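Local coordinates for probable adhesion protein (Pseudomonas aeruginosa PAO1, PDB 6R3Z) that binds ferrous iron and other divalent metal ions and, as a periplasmic solute-binding protein, probably hands the metal to an ABC-type importer, at residues S18-S21 / N22-D26; A36-P40 / H41-P45; D158-A161 / R162-K165; Y182-E186 / F187-V191; D270-V273 / R274-E278. One frame throughout, in Å; residues are numbered along the deposited sequence.

Contact 1: residues S18-S21 / N22-D26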
loop_
_atom_site.group_PDB
_atom_site.type_symbol
_atom_site.label_atom_id
_atom_site.label_comp_id
_atom_site.label_asym_id
_atom_site.label_seq_id
_atom_site.Cartn_x
_atom_site.Cartn_y
_atom_site.Cartn_z
ATOM N N SER A 18 -7.594 -2.598 7.229
ATOM C CA SER A 18 -8.705 -3.030 6.358
ATOM C C SER A 18 -8.730 -4.550 6.163
ATOM O O SER A 18 -9.794 -5.171 6.324
ATOM C CB SER A 18 -8.657 -2.305 5.016
ATOM O OG SER A 18 -9.039 -0.943 5.146
ATOM N N TYR A 19 -7.556 -5.164 5.903
ATOM C CA TYR A 19 -7.487 -6.616 5.717
ATOM C C TYR A 19 -7.965 -7.320 6.986
ATOM O O TYR A 19 -8.869 -8.133 6.910
ATOM C CB TYR A 19 -6.063 -7.110 5.435
ATOM C CG TYR A 19 -5.316 -6.582 4.225
ATOM C CD1 TYR A 19 -5.981 -5.910 3.197
ATOM C CD2 TYR A 19 -3.936 -6.749 4.113
ATOM C CE1 TYR A 19 -5.278 -5.416 2.086
ATOM C CE2 TYR A 19 -3.227 -6.234 3.032
ATOM C CZ TYR A 19 -3.900 -5.595 2.010
ATOM O OH TYR A 19 -3.138 -5.108 0.970
ATOM N N VAL A 20 -7.332 -7.023 8.152
ATOM C CA VAL A 20 -7.632 -7.741 9.398
ATOM C C VAL A 20 -9.105 -7.541 9.830
ATOM O O VAL A 20 -9.772 -8.532 10.150
ATOM C CB VAL A 20 -6.592 -7.406 10.507
ATOM C CG1 VAL A 20 -6.968 -8.056 11.837
ATOM C CG2 VAL A 20 -5.181 -7.856 10.068
ATOM N N SER A 21 -9.625 -6.295 9.781
ATOM C CA SER A 21 -11.033 -6.019 10.149
ATOM C C SER A 21 -12.008 -6.860 9.295
ATOM O O SER A 21 -12.956 -7.434 9.825
ATOM C CB SER A 21 -11.353 -4.534 9.973
ATOM O OG SER A 21 -10.557 -3.768 10.858
ATOM N N ASN A 22 -11.754 -6.951 7.977
ATOM C CA ASN A 22 -12.618 -7.748 7.092
ATOM C C ASN A 22 -12.504 -9.246 7.363
ATOM O O ASN A 22 -13.507 -9.953 7.267
ATOM C CB ASN A 22 -12.384 -7.402 5.638
ATOM C CG ASN A 22 -13.205 -6.194 5.262
ATOM O OD1 ASN A 22 -14.406 -6.314 4.982
ATOM N ND2 ASN A 22 -12.588 -5.001 5.262
ATOM N N ILE A 23 -11.306 -9.714 7.754
ATOM C CA ILE A 23 -11.085 -11.115 8.093
ATOM C C ILE A 23 -11.795 -11.487 9.432
ATOM O O ILE A 23 -12.437 -12.519 9.493
ATOM C CB ILE A 23 -9.579 -11.461 8.160
ATOM C CG1 ILE A 23 -8.893 -11.341 6.762
ATOM C CG2 ILE A 23 -9.356 -12.870 8.752
ATOM C CD1 ILE A 23 -7.378 -11.219 6.826
ATOM N N VAL A 24 -11.582 -10.709 10.500
ATOM C CA VAL A 24 -12.081 -11.072 11.838
ATOM C C VAL A 24 -13.500 -10.609 12.159
ATOM O O VAL A 24 -14.149 -11.206 13.027
ATOM C CB VAL A 24 -11.097 -10.599 12.956
ATOM C CG1 VAL A 24 -9.685 -11.113 12.687
ATOM C CG2 VAL A 24 -11.108 -9.072 13.124
ATOM N N GLY A 25 -13.939 -9.511 11.540
ATOM C CA GLY A 25 -15.234 -8.922 11.858
ATOM C C GLY A 25 -15.283 -8.557 13.336
ATOM O O GLY A 25 -14.315 -8.018 13.882
ATOM N N ASP A 26 -16.355 -8.953 14.022
ATOM C CA ASP A 26 -16.469 -8.666 15.454
ATOM C C ASP A 26 -15.898 -9.787 16.357
ATOM O O ASP A 26 -16.095 -9.737 17.569
ATOM C CB ASP A 26 -17.937 -8.344 15.806
ATOM C CG ASP A 26 -18.921 -9.470 15.517
ATOM O OD1 ASP A 26 -18.496 -10.660 15.516
ATOM O OD2 ASP A 26 -20.125 -9.171 15.327
#

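Contact 2: residues A36-P40 / H41-P45. With NI (nickel (II) ion), chain B; EDO (1,2-ethanediol), chain G.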
loop_
_atom_site.group_PDB
_atom_site.type_symbol
_atom_site.label_atom_id
_atom_site.label_comp_id
_atom_site.label_asym_id
_atom_site.label_seq_id
_atom_site.Cartn_x
_atom_site.Cartn_y
_atom_site.Cartn_z
ATOM N N ALA A 36 -3.621 7.444 13.849
ATOM C CA ALA A 36 -4.053 7.908 12.542
ATOM C C ALA A 36 -3.537 9.359 12.371
ATOM O O ALA A 36 -3.375 10.084 13.357
ATOM C CB ALA A 36 -5.580 7.872 12.464
ATOM N N GLY A 37 -3.262 9.748 11.138
ATOM C CA GLY A 37 -2.772 11.091 10.843
ATOM C C GLY A 37 -1.262 11.201 10.741
ATOM O O GLY A 37 -0.759 12.140 10.120
ATOM N N PHE A 38 -0.525 10.236 11.328
ATOM C CA PHE A 38 0.935 10.217 11.251
ATOM C C PHE A 38 1.378 9.582 9.929
ATOM O O PHE A 38 0.818 8.556 9.526
ATOM C CB PHE A 38 1.535 9.459 12.447
ATOM C CG PHE A 38 1.486 10.238 13.748
ATOM C CD1 PHE A 38 0.302 10.347 14.472
ATOM C CD2 PHE A 38 2.624 10.856 14.249
ATOM C CE1 PHE A 38 0.252 11.089 15.661
ATOM C CE2 PHE A 38 2.579 11.577 15.448
ATOM C CZ PHE A 38 1.395 11.687 16.147
ATOM N N ASN A 39 2.374 10.193 9.260
ATOM C CA ASN A 39 2.949 9.657 8.023
ATOM C C ASN A 39 3.820 8.471 8.435
ATOM O O ASN A 39 4.775 8.642 9.205
ATOM C CB ASN A 39 3.776 10.722 7.291
ATOM C CG ASN A 39 4.353 10.302 5.959
ATOM O OD1 ASN A 39 4.289 9.133 5.547
ATOM N ND2 ASN A 39 4.924 11.261 5.242
ATOM N N PRO A 40 3.475 7.244 7.995
ATOM C CA PRO A 40 4.287 6.075 8.391
ATOM C C PRO A 40 5.738 6.131 7.893
ATOM O O PRO A 40 6.603 5.462 8.468
ATOM C CB PRO A 40 3.503 4.891 7.831
ATOM C CG PRO A 40 2.757 5.459 6.652
ATOM C CD PRO A 40 2.388 6.864 7.065
ATOM N N HIS A 41 6.011 6.946 6.848
ATOM C CA HIS A 41 7.362 7.134 6.308
ATOM C C HIS A 41 8.259 7.930 7.266
ATOM O O HIS A 41 9.473 7.766 7.232
ATOM C CB HIS A 41 7.330 7.854 4.959
ATOM C CG HIS A 41 6.562 7.101 3.914
ATOM N ND1 HIS A 41 5.223 7.340 3.698
ATOM C CD2 HIS A 41 6.957 6.078 3.117
ATOM C CE1 HIS A 41 4.848 6.485 2.755
ATOM N NE2 HIS A 41 5.865 5.711 2.374
ATOM N N ALA A 42 7.662 8.802 8.087
ATOM C CA ALA A 42 8.386 9.680 9.006
ATOM C C ALA A 42 8.223 9.330 10.502
ATOM O O ALA A 42 8.941 9.882 11.342
ATOM C CB ALA A 42 7.979 11.125 8.751
ATOM N N TYR A 43 7.316 8.407 10.828
ATOM C CA TYR A 43 7.029 7.996 12.200
ATOM C C TYR A 43 8.231 7.445 12.951
ATOM O O TYR A 43 8.895 6.509 12.488
ATOM C CB TYR A 43 5.868 6.968 12.259
ATOM C CG TYR A 43 5.650 6.427 13.662
ATOM C CD1 TYR A 43 4.851 7.109 14.578
ATOM C CD2 TYR A 43 6.270 5.248 14.080
ATOM C CE1 TYR A 43 4.670 6.630 15.875
ATOM C CE2 TYR A 43 6.110 4.769 15.377
ATOM C CZ TYR A 43 5.324 5.475 16.280
ATOM O OH TYR A 43 5.172 5.000 17.559
ATOM N N GLU A 44 8.456 7.992 14.148
ATOM C CA GLU A 44 9.498 7.551 15.065
ATOM C C GLU A 44 8.835 6.931 16.305
ATOM O O GLU A 44 7.950 7.570 16.890
ATOM C CB GLU A 44 10.415 8.722 15.466
ATOM C CG GLU A 44 11.825 8.567 14.930
ATOM C CD GLU A 44 12.268 9.665 13.984
ATOM O OE1 GLU A 44 12.450 10.814 14.449
ATOM O OE2 GLU A 44 12.443 9.375 12.778
ATOM N N PRO A 45 9.233 5.693 16.717
ATOM C CA PRO A 45 8.614 5.074 17.916
ATOM C C PRO A 45 8.485 5.987 19.144
ATOM O O PRO A 45 9.445 6.651 19.528
ATOM C CB PRO A 45 9.512 3.864 18.209
ATOM C CG PRO A 45 10.145 3.520 16.889
ATOM C CD PRO A 45 10.271 4.816 16.122
HETATM NI NI NI B . 5.780 4.219 0.779
HETATM C C1 EDO G . 10.663 6.270 4.408
HETATM O O1 EDO G . 10.493 5.062 5.132
HETATM C C2 EDO G . 11.988 6.947 4.836
HETATM O O2 EDO G . 11.752 8.316 5.128
HETATM O O HOH W 1 8.897 5.306 9.921
#

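Contact 3: residues D158-A161 / R162-K165. With EDO (1,2-ethanediol), chain I.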
loop_
_atom_site.group_PDB
_atom_site.type_symbol
_atom_site.label_atom_id
_atom_site.label_comp_id
_atom_site.label_asym_id
_atom_site.label_seq_id
_atom_site.Cartn_x
_atom_site.Cartn_y
_atom_site.Cartn_z
ATOM N N ASP A 158 -14.718 -4.019 -12.103
ATOM C CA ASP A 158 -15.512 -2.798 -12.304
ATOM C C ASP A 158 -14.659 -1.670 -12.890
ATOM O O ASP A 158 -15.090 -1.004 -13.842
ATOM C CB ASP A 158 -16.211 -2.360 -11.013
ATOM C CG ASP A 158 -17.367 -3.253 -10.584
ATOM O OD1 ASP A 158 -17.845 -4.058 -11.422
ATOM O OD2 ASP A 158 -17.798 -3.144 -9.418
ATOM N N ALA A 159 -13.417 -1.516 -12.384
ATOM C CA ALA A 159 -12.501 -0.521 -12.918
ATOM C C ALA A 159 -12.132 -0.864 -14.388
ATOM O O ALA A 159 -12.217 0.008 -15.253
ATOM C CB ALA A 159 -11.251 -0.466 -12.060
ATOM N N LEU A 160 -11.807 -2.145 -14.673
ATOM C CA LEU A 160 -11.440 -2.591 -16.019
ATOM C C LEU A 160 -12.584 -2.513 -17.031
ATOM O O LEU A 160 -12.330 -2.408 -18.233
ATOM C CB LEU A 160 -10.827 -3.993 -16.004
ATOM C CG LEU A 160 -9.467 -4.130 -15.291
ATOM C CD1 LEU A 160 -8.964 -5.567 -15.370
ATOM C CD2 LEU A 160 -8.415 -3.194 -15.889
ATOM N N ALA A 161 -13.844 -2.552 -16.545
ATOM C CA ALA A 161 -15.039 -2.419 -17.385
ATOM C C ALA A 161 -15.102 -1.024 -18.040
ATOM O O ALA A 161 -15.881 -0.826 -18.985
ATOM C CB ALA A 161 -16.297 -2.669 -16.553
ATOM N N ARG A 162 -14.273 -0.060 -17.541
ATOM C CA ARG A 162 -14.207 1.278 -18.103
ATOM C C ARG A 162 -12.975 1.446 -18.998
ATOM O O ARG A 162 -12.743 2.535 -19.536
ATOM C CB ARG A 162 -14.257 2.325 -16.982
ATOM C CG ARG A 162 -15.673 2.490 -16.448
ATOM C CD ARG A 162 -15.767 2.450 -14.946
ATOM N NE ARG A 162 -17.157 2.673 -14.526
ATOM C CZ ARG A 162 -17.992 1.718 -14.128
ATOM N NH1 ARG A 162 -19.236 2.021 -13.777
ATOM N NH2 ARG A 162 -17.586 0.453 -14.067
ATOM N N LEU A 163 -12.192 0.367 -19.175
ATOM C CA LEU A 163 -10.996 0.433 -20.014
ATOM C C LEU A 163 -11.279 -0.161 -21.397
ATOM O O LEU A 163 -11.503 -1.368 -21.499
ATOM C CB LEU A 163 -9.819 -0.303 -19.357
ATOM C CG LEU A 163 -8.499 -0.219 -20.126
ATOM C CD1 LEU A 163 -7.893 1.199 -20.051
ATOM C CD2 LEU A 163 -7.529 -1.293 -19.669
ATOM N N ASN A 164 -11.244 0.679 -22.453
ATOM C CA ASN A 164 -11.483 0.190 -23.803
ATOM C C ASN A 164 -10.315 -0.623 -24.341
ATOM O O ASN A 164 -10.480 -1.782 -24.719
ATOM C CB ASN A 164 -11.810 1.331 -24.773
ATOM C CG ASN A 164 -13.223 1.820 -24.614
ATOM O OD1 ASN A 164 -13.529 2.562 -23.682
ATOM N ND2 ASN A 164 -14.112 1.410 -25.519
ATOM N N LYS A 165 -9.157 0.011 -24.406
ATOM C CA LYS A 165 -7.947 -0.553 -24.983
ATOM C C LYS A 165 -6.771 -0.420 -24.044
ATOM O O LYS A 165 -6.707 0.502 -23.214
ATOM C CB LYS A 165 -7.584 0.214 -26.272
ATOM C CG LYS A 165 -8.640 0.196 -27.365
ATOM C CD LYS A 165 -8.129 0.892 -28.616
ATOM C CE LYS A 165 -8.944 0.549 -29.844
ATOM N NZ LYS A 165 -10.287 1.176 -29.815
HETATM C C1 EDO I . -21.510 -0.990 -12.379
HETATM O O1 EDO I . -20.877 0.254 -12.109
HETATM C C2 EDO I . -20.472 -2.135 -12.302
HETATM O O2 EDO I . -19.402 -1.903 -13.216
#

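Contact 4: residues Y182-E186 / F187-V191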
loop_
_atom_site.group_PDB
_atom_site.type_symbol
_atom_site.label_atom_id
_atom_site.label_comp_id
_atom_site.label_asym_id
_atom_site.label_seq_id
_atom_site.Cartn_x
_atom_site.Cartn_y
_atom_site.Cartn_z
ATOM N N TYR A 182 3.432 -2.455 -8.344
ATOM C CA TYR A 182 2.505 -3.609 -8.276
ATOM C C TYR A 182 1.137 -3.238 -8.858
ATOM O O TYR A 182 0.510 -4.055 -9.533
ATOM C CB TYR A 182 2.299 -4.100 -6.841
ATOM C CG TYR A 182 3.555 -4.602 -6.176
ATOM C CD1 TYR A 182 4.010 -5.899 -6.393
ATOM C CD2 TYR A 182 4.308 -3.771 -5.352
ATOM C CE1 TYR A 182 5.184 -6.361 -5.803
ATOM C CE2 TYR A 182 5.485 -4.226 -4.748
ATOM C CZ TYR A 182 5.918 -5.521 -4.982
ATOM O OH TYR A 182 7.072 -5.994 -4.407
ATOM N N LEU A 183 0.672 -2.011 -8.580
ATOM C CA LEU A 183 -0.616 -1.530 -9.090
ATOM C C LEU A 183 -0.611 -1.489 -10.620
ATOM O O LEU A 183 -1.541 -2.001 -11.249
ATOM C CB LEU A 183 -0.928 -0.140 -8.523
ATOM C CG LEU A 183 -2.375 0.340 -8.740
ATOM C CD1 LEU A 183 -2.865 1.138 -7.559
ATOM C CD2 LEU A 183 -2.486 1.152 -10.000
ATOM N N LEU A 184 0.437 -0.892 -11.217
ATOM C CA LEU A 184 0.518 -0.774 -12.670
ATOM C C LEU A 184 0.752 -2.124 -13.349
ATOM O O LEU A 184 0.278 -2.321 -14.470
ATOM C CB LEU A 184 1.553 0.291 -13.070
ATOM C CG LEU A 184 1.032 1.719 -12.742
ATOM C CD1 LEU A 184 2.146 2.693 -12.540
ATOM C CD2 LEU A 184 0.063 2.216 -13.812
ATOM N N ARG A 185 1.393 -3.077 -12.625
ATOM C CA ARG A 185 1.623 -4.449 -13.107
ATOM C C ARG A 185 0.268 -5.131 -13.405
ATOM O O ARG A 185 0.198 -6.002 -14.266
ATOM C CB ARG A 185 2.388 -5.275 -12.049
ATOM C CG ARG A 185 2.989 -6.572 -12.607
ATOM C CD ARG A 185 3.940 -7.207 -11.614
ATOM N NE ARG A 185 4.854 -8.145 -12.269
ATOM C CZ ARG A 185 4.703 -9.465 -12.273
ATOM N NH1 ARG A 185 3.675 -10.025 -11.645
ATOM N NH2 ARG A 185 5.580 -10.237 -12.899
ATOM N N GLU A 186 -0.810 -4.711 -12.721
ATOM C CA GLU A 186 -2.126 -5.320 -12.958
ATOM C C GLU A 186 -2.800 -4.850 -14.247
ATOM O O GLU A 186 -3.833 -5.399 -14.640
ATOM C CB GLU A 186 -3.008 -5.144 -11.756
ATOM C CG GLU A 186 -2.316 -5.772 -10.565
ATOM C CD GLU A 186 -3.215 -6.014 -9.386
ATOM O OE1 GLU A 186 -3.828 -5.040 -8.904
ATOM O OE2 GLU A 186 -3.308 -7.180 -8.946
ATOM N N PHE A 187 -2.166 -3.888 -14.930
ATOM C CA PHE A 187 -2.571 -3.413 -16.239
ATOM C C PHE A 187 -1.558 -3.911 -17.278
ATOM O O PHE A 187 -1.733 -3.665 -18.467
ATOM C CB PHE A 187 -2.646 -1.875 -16.262
ATOM C CG PHE A 187 -3.760 -1.305 -15.417
ATOM C CD1 PHE A 187 -5.027 -1.102 -15.951
ATOM C CD2 PHE A 187 -3.535 -0.941 -14.098
ATOM C CE1 PHE A 187 -6.052 -0.558 -15.170
ATOM C CE2 PHE A 187 -4.564 -0.413 -13.313
ATOM C CZ PHE A 187 -5.818 -0.220 -13.856
ATOM N N GLY A 188 -0.519 -4.614 -16.816
ATOM C CA GLY A 188 0.574 -5.083 -17.667
ATOM C C GLY A 188 1.504 -3.933 -18.016
ATOM O O GLY A 188 2.155 -3.930 -19.075
ATOM N N LEU A 189 1.561 -2.932 -17.118
ATOM C CA LEU A 189 2.358 -1.731 -17.317
ATOM C C LEU A 189 3.506 -1.643 -16.332
ATOM O O LEU A 189 3.476 -2.261 -15.268
ATOM C CB LEU A 189 1.471 -0.482 -17.224
ATOM C CG LEU A 189 0.451 -0.285 -18.345
ATOM C CD1 LEU A 189 -0.515 0.819 -17.986
ATOM C CD2 LEU A 189 1.151 0.052 -19.670
ATOM N N GLU A 190 4.512 -0.862 -16.701
ATOM C CA GLU A 190 5.734 -0.648 -15.932
ATOM C C GLU A 190 5.920 0.854 -15.672
ATOM O O GLU A 190 5.427 1.681 -16.437
ATOM C CB GLU A 190 6.931 -1.122 -16.774
ATOM C CG GLU A 190 7.691 -2.304 -16.208
ATOM C CD GLU A 190 8.931 -2.672 -17.009
ATOM O OE1 GLU A 190 9.010 -2.298 -18.203
ATOM O OE2 GLU A 190 9.827 -3.334 -16.439
ATOM N N VAL A 191 6.650 1.188 -14.610
ATOM C CA VAL A 191 6.991 2.567 -14.264
ATOM C C VAL A 191 8.382 2.849 -14.885
ATOM O O VAL A 191 9.372 2.185 -14.540
ATOM C CB VAL A 191 7.002 2.811 -12.728
ATOM C CG1 VAL A 191 7.491 4.222 -12.403
ATOM C CG2 VAL A 191 5.615 2.578 -12.120
#

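Contact 5: residues D270-V273 / R274-E278. With EDO (1,2-ethanediol), chain H.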
loop_
_atom_site.group_PDB
_atom_site.type_symbol
_atom_site.label_atom_id
_atom_site.label_comp_id
_atom_site.label_asym_id
_atom_site.label_seq_id
_atom_site.Cartn_x
_atom_site.Cartn_y
_atom_site.Cartn_z
ATOM N N ASP A 270 -9.471 3.618 -10.960
ATOM C CA ASP A 270 -10.248 4.508 -11.838
ATOM C C ASP A 270 -9.345 5.599 -12.426
ATOM O O ASP A 270 -9.494 5.942 -13.591
ATOM C CB ASP A 270 -11.418 5.154 -11.091
ATOM C CG ASP A 270 -12.558 4.211 -10.775
ATOM O OD1 ASP A 270 -12.648 3.140 -11.434
ATOM O OD2 ASP A 270 -13.357 4.536 -9.869
ATOM N N THR A 271 -8.409 6.143 -11.604
ATOM C CA THR A 271 -7.485 7.191 -12.049
ATOM C C THR A 271 -6.514 6.630 -13.102
ATOM O O THR A 271 -6.302 7.276 -14.129
ATOM C CB THR A 271 -6.795 7.838 -10.835
ATOM O OG1 THR A 271 -7.805 8.504 -10.044
ATOM C CG2 THR A 271 -5.698 8.835 -11.246
ATOM N N VAL A 272 -5.986 5.406 -12.880
ATOM C CA VAL A 272 -5.099 4.769 -13.864
ATOM C C VAL A 272 -5.877 4.557 -15.176
ATOM O O VAL A 272 -5.350 4.878 -16.245
ATOM C CB VAL A 272 -4.456 3.460 -13.338
ATOM C CG1 VAL A 272 -3.604 2.793 -14.424
ATOM C CG2 VAL A 272 -3.604 3.744 -12.091
ATOM N N VAL A 273 -7.126 4.033 -15.083
ATOM C CA VAL A 273 -7.966 3.833 -16.265
ATOM C C VAL A 273 -8.196 5.169 -16.987
ATOM O O VAL A 273 -8.048 5.234 -18.202
ATOM C CB VAL A 273 -9.287 3.101 -15.924
ATOM C CG1 VAL A 273 -10.303 3.204 -17.070
ATOM C CG2 VAL A 273 -9.017 1.638 -15.575
ATOM N N ARG A 274 -8.537 6.227 -16.240
ATOM C CA ARG A 274 -8.759 7.569 -16.833
ATOM C C ARG A 274 -7.510 8.064 -17.591
ATOM O O ARG A 274 -7.640 8.545 -18.722
ATOM C CB ARG A 274 -9.172 8.595 -15.774
ATOM C CG ARG A 274 -9.617 9.913 -16.408
ATOM C CD ARG A 274 -10.343 10.826 -15.437
ATOM N NE ARG A 274 -9.489 11.238 -14.323
ATOM C CZ ARG A 274 -8.726 12.328 -14.319
ATOM N NH1 ARG A 274 -7.999 12.632 -13.250
ATOM N NH2 ARG A 274 -8.692 13.133 -15.381
ATOM N N ALA A 275 -6.309 7.911 -16.989
ATOM C CA ALA A 275 -5.029 8.302 -17.614
ATOM C C ALA A 275 -4.854 7.566 -18.960
ATOM O O ALA A 275 -4.507 8.190 -19.974
ATOM C CB ALA A 275 -3.875 7.976 -16.677
ATOM N N ILE A 276 -5.165 6.258 -18.988
ATOM C CA ILE A 276 -5.036 5.487 -20.233
ATOM C C ILE A 276 -6.089 5.978 -21.271
ATOM O O ILE A 276 -5.746 6.217 -22.432
ATOM C CB ILE A 276 -5.148 3.957 -19.978
ATOM C CG1 ILE A 276 -4.021 3.445 -19.039
ATOM C CG2 ILE A 276 -5.181 3.182 -21.319
ATOM C CD1 ILE A 276 -4.306 2.037 -18.365
ATOM N N GLN A 277 -7.343 6.123 -20.845
ATOM C CA GLN A 277 -8.442 6.587 -21.702
ATOM C C GLN A 277 -8.108 7.955 -22.332
ATOM O O GLN A 277 -8.345 8.150 -23.527
ATOM C CB GLN A 277 -9.763 6.651 -20.920
ATOM C CG GLN A 277 -10.300 5.287 -20.435
ATOM C CD GLN A 277 -10.884 4.408 -21.519
ATOM O OE1 GLN A 277 -10.319 3.366 -21.867
ATOM N NE2 GLN A 277 -12.034 4.791 -22.063
ATOM N N GLU A 278 -7.495 8.868 -21.542
ATOM C CA GLU A 278 -7.122 10.215 -21.989
ATOM C C GLU A 278 -5.853 10.259 -22.853
ATOM O O GLU A 278 -5.524 11.325 -23.388
ATOM C CB GLU A 278 -7.014 11.188 -20.801
ATOM C CG GLU A 278 -8.338 11.486 -20.103
ATOM C CD GLU A 278 -8.279 12.407 -18.895
ATOM O OE1 GLU A 278 -7.178 12.899 -18.559
ATOM O OE2 GLU A 278 -9.346 12.638 -18.276
HETATM C C1 EDO H . -16.603 2.678 -10.669
HETATM O O1 EDO H . -15.906 3.749 -11.287
HETATM C C2 EDO H . -15.979 1.354 -11.141
HETATM O O2 EDO H . -14.587 1.364 -10.878
HETATM O O HOH W 2 -8.431 11.267 -10.644
#

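Contact 1: residues S18-S21 / N22-D26
Asn-22 grips the carbonyl of Ser-18 twice. Its backbone N makes the helical bond to Ser-18 O at 3.1 Å. Its side-chain ND2 folds back to the same oxygen at 3.0 Å, with an N-H...O angle of 165°. The two donors arrive from opposite faces of the carbonyl plane, while the acceptor lies almost in the amide plane of Asn-22. With ND2 held there, OD1 is left to accept a hydrogen bond from Arg-151 NH2 of helix 138-160. Ile-23 continues the helix with N bonded to Tyr-19 O at 3.0 Å; with CG1 anti to the carbonyl carbon (chi1 -66°), its CG1-CD1 arm leans back over that oxygen. The Tyr-19 hydroxyl is hydrogen-bonded to Ser-119 OG. Val-24 N meets Val-20 O at 2.9 Å in a nearly straight bond, and one turn apart the CG1 methyls of Val-20 and Val-24 stand 4.2 Å from each other, both residues touching Val-30. Gly-25 still gives its N to Ser-21 O at 2.9 Å but leaves helical geometry with positive phi. This is the C-terminal end of helix 14-24, the helix of a right-handed beta-alpha-beta crossover from strand 8-11 to strand 29-32.

Contact 2: residues A36-P40 / H41-P45
Asn-39 OD1 takes two hydrogen bonds from His-41, one from ring ND1 at 2.7 Å and one from backbone N at 3.1 Å. The ND1 donor lies in the carbonyl plane and OD1 in the ring plane, although amide and imidazole are turned 77° against each other; the backbone N comes from above the carbonyl plane. With CG anti to the backbone N (chi1 -177°), the amide reaches past Pro-40 to His-41 and limits the ring's rotation, leaving NE2 to bind nickel at 2.2 Å. His-66, His-111, His-177, His-199 and His-250 complete this site. In the backbone, Asn-39 O accepts from Ala-42 N at 3.1 Å and, weakly, from Tyr-43 N. A water donates to both Pro-40 O and Tyr-43 O, bridging the two carbonyls. Apolar contact is slight: Phe-38 CD2 approaches the edge of the Tyr-43 ring at CD1, 4.4 Å away. The loop runs from strand 29-32 to helix 47-53, where Asp-49 holds Tyr-43 OH, while Met-73 of helix 68-76 packs against Tyr-43.

Contact 3: residues D158-A161 / R162-K165
Arg-162 reaches back along the end of the helix and donates from NH2 to the carbonyl O of Asp-158 at 2.9 Å. The donor stands above the carbonyl plane, and the bond is bent, with an N-H...O angle of 143°. A bend at chi2 (132°) lets the arginine chain return over the last turn. The same NH2 makes a straighter bond to O2 of a 1,2-ethanediol at 3.1 Å, and NH1 donates to O1 of that molecule, which thus lies along the guanidinium edge. The diol O2 also makes a weak bond to Asp-158 OD1, linking two side chains whose charged atoms do not touch. This molecule probably comes from the crystallisation liquor.

Two backbone bonds follow. Arg-162 N is bonded to Ala-159 O at 3.1 Å, and Leu-163 N to Leu-160 O at 2.9 Å, the latter closing a type I beta turn. Packing is lighter: the CD2 methyls of Leu-160 and Leu-163 lie 4.3 Å apart, and Ala-161 CB sits 4.2 Å from Arg-162 NH2. Here helix 138-160 gives way to the loop that leads to strand 172-175. Helix 260-277 runs alongside, with Ala-159 against Leu-269 and Asp-270, and Leu-163 against Ile-276 and Gln-277.

Contact 4: residues Y182-E186 / F187-V191
Leu-184 fills the bend made by the chain as it turns back past the helix end. Its CD1 presses on Val-191 CG2 at 3.5 Å, tighter than usual for two methyls, and the two side chains cross at about a right angle. Nearer the backbone, CB of Leu-184 lies 4.2 Å from CB of Leu-189. Val-173 of strand 172-175 also lies against Leu-184. A Schellman motif shapes this bend: Gly-188 takes positive phi, its N bonds to Arg-185 O at 3.0 Å, and Leu-189 N reaches back to Leu-184 O, also at 3.0 Å. Phe-187 N meets the latter oxygen from the opposite face of its carbonyl plane, at 2.9 Å. The Phe-187 ring, its CG anti to the carbonyl carbon (chi1 -68°), swings back along the last turn, where Leu-183 O lies at the ring edge, 3.6 Å from CD2. CE2 then touches Leu-183 CD2 at 4.2 Å. The ring and Leu-183 both bear on Val-272 of helix 260-277.

Contact 5: residues D270-V273 / R274-E278
Val-273 and Gln-277 run next to each other in the same direction, one turn apart, with Val-273 CG1 at 4.0 Å from Gln-277 CG. They belong to the last turns of helix 260-277, whose regular backbone bonds include Gln-277 N to Val-273 O at 2.9 Å. Beyond CG, glutamine bends at chi2 (-73°), and its OE1 accepts from the backbone N of Asn-164. On another flank, Val-272 and Ile-276 meet at a slant, Val-272 CG1 lying 4.1 Å from Ile-276 CD1; the CG1 arm of the isoleucine lies close over Val-272 O. This pair is buried, with Val-272 also against Leu-184 of helix 181-185.

The polar flank is organised by Arg-274. Its chain bends at chi3 (63°), and the guanidinium divides its donors between the two directions of the helix. NH2 forms a salt bridge with Glu-278 OE2 at 3.0 Å, meeting the syn side of the carboxylate somewhat out of its plane, while Tyr-246 holds the other carboxylate oxygen. NH1 donates at 3.0 Å to a water lying in the guanidinium plane, and that water is also hydrogen-bonded to Thr-271 OG1, which has a further partner in Arg-267 O. At the start of the segment, Asp-270 takes both hydroxyls of a 1,2-ethanediol, O1 at OD2 and O2 at OD1, the latter at 2.7 Å.

How the contacts relate
The five contacts follow one another along the chain without interleaving. Contacts 1 and 2 belong to the half built on the parallel sheet with strands 8-11 and 29-32, their centres about 22 Å apart. Contact 3 ends helix 138-160, whose earlier turns pack against contact 1. Contacts 3, 4 and 5 form one cluster beside the second sheet: centres of 3 and 5 are about 9 Å apart and those of 4 and 5 about 13 Å, with Phe-187 touching Leu-160, Val-272 and Val-273. Contact 2 alone binds the metal, and lies across the chain's centre from this cluster. The long helix thus spans both halves of a solute-binding fold, with nickel ligands drawn from each.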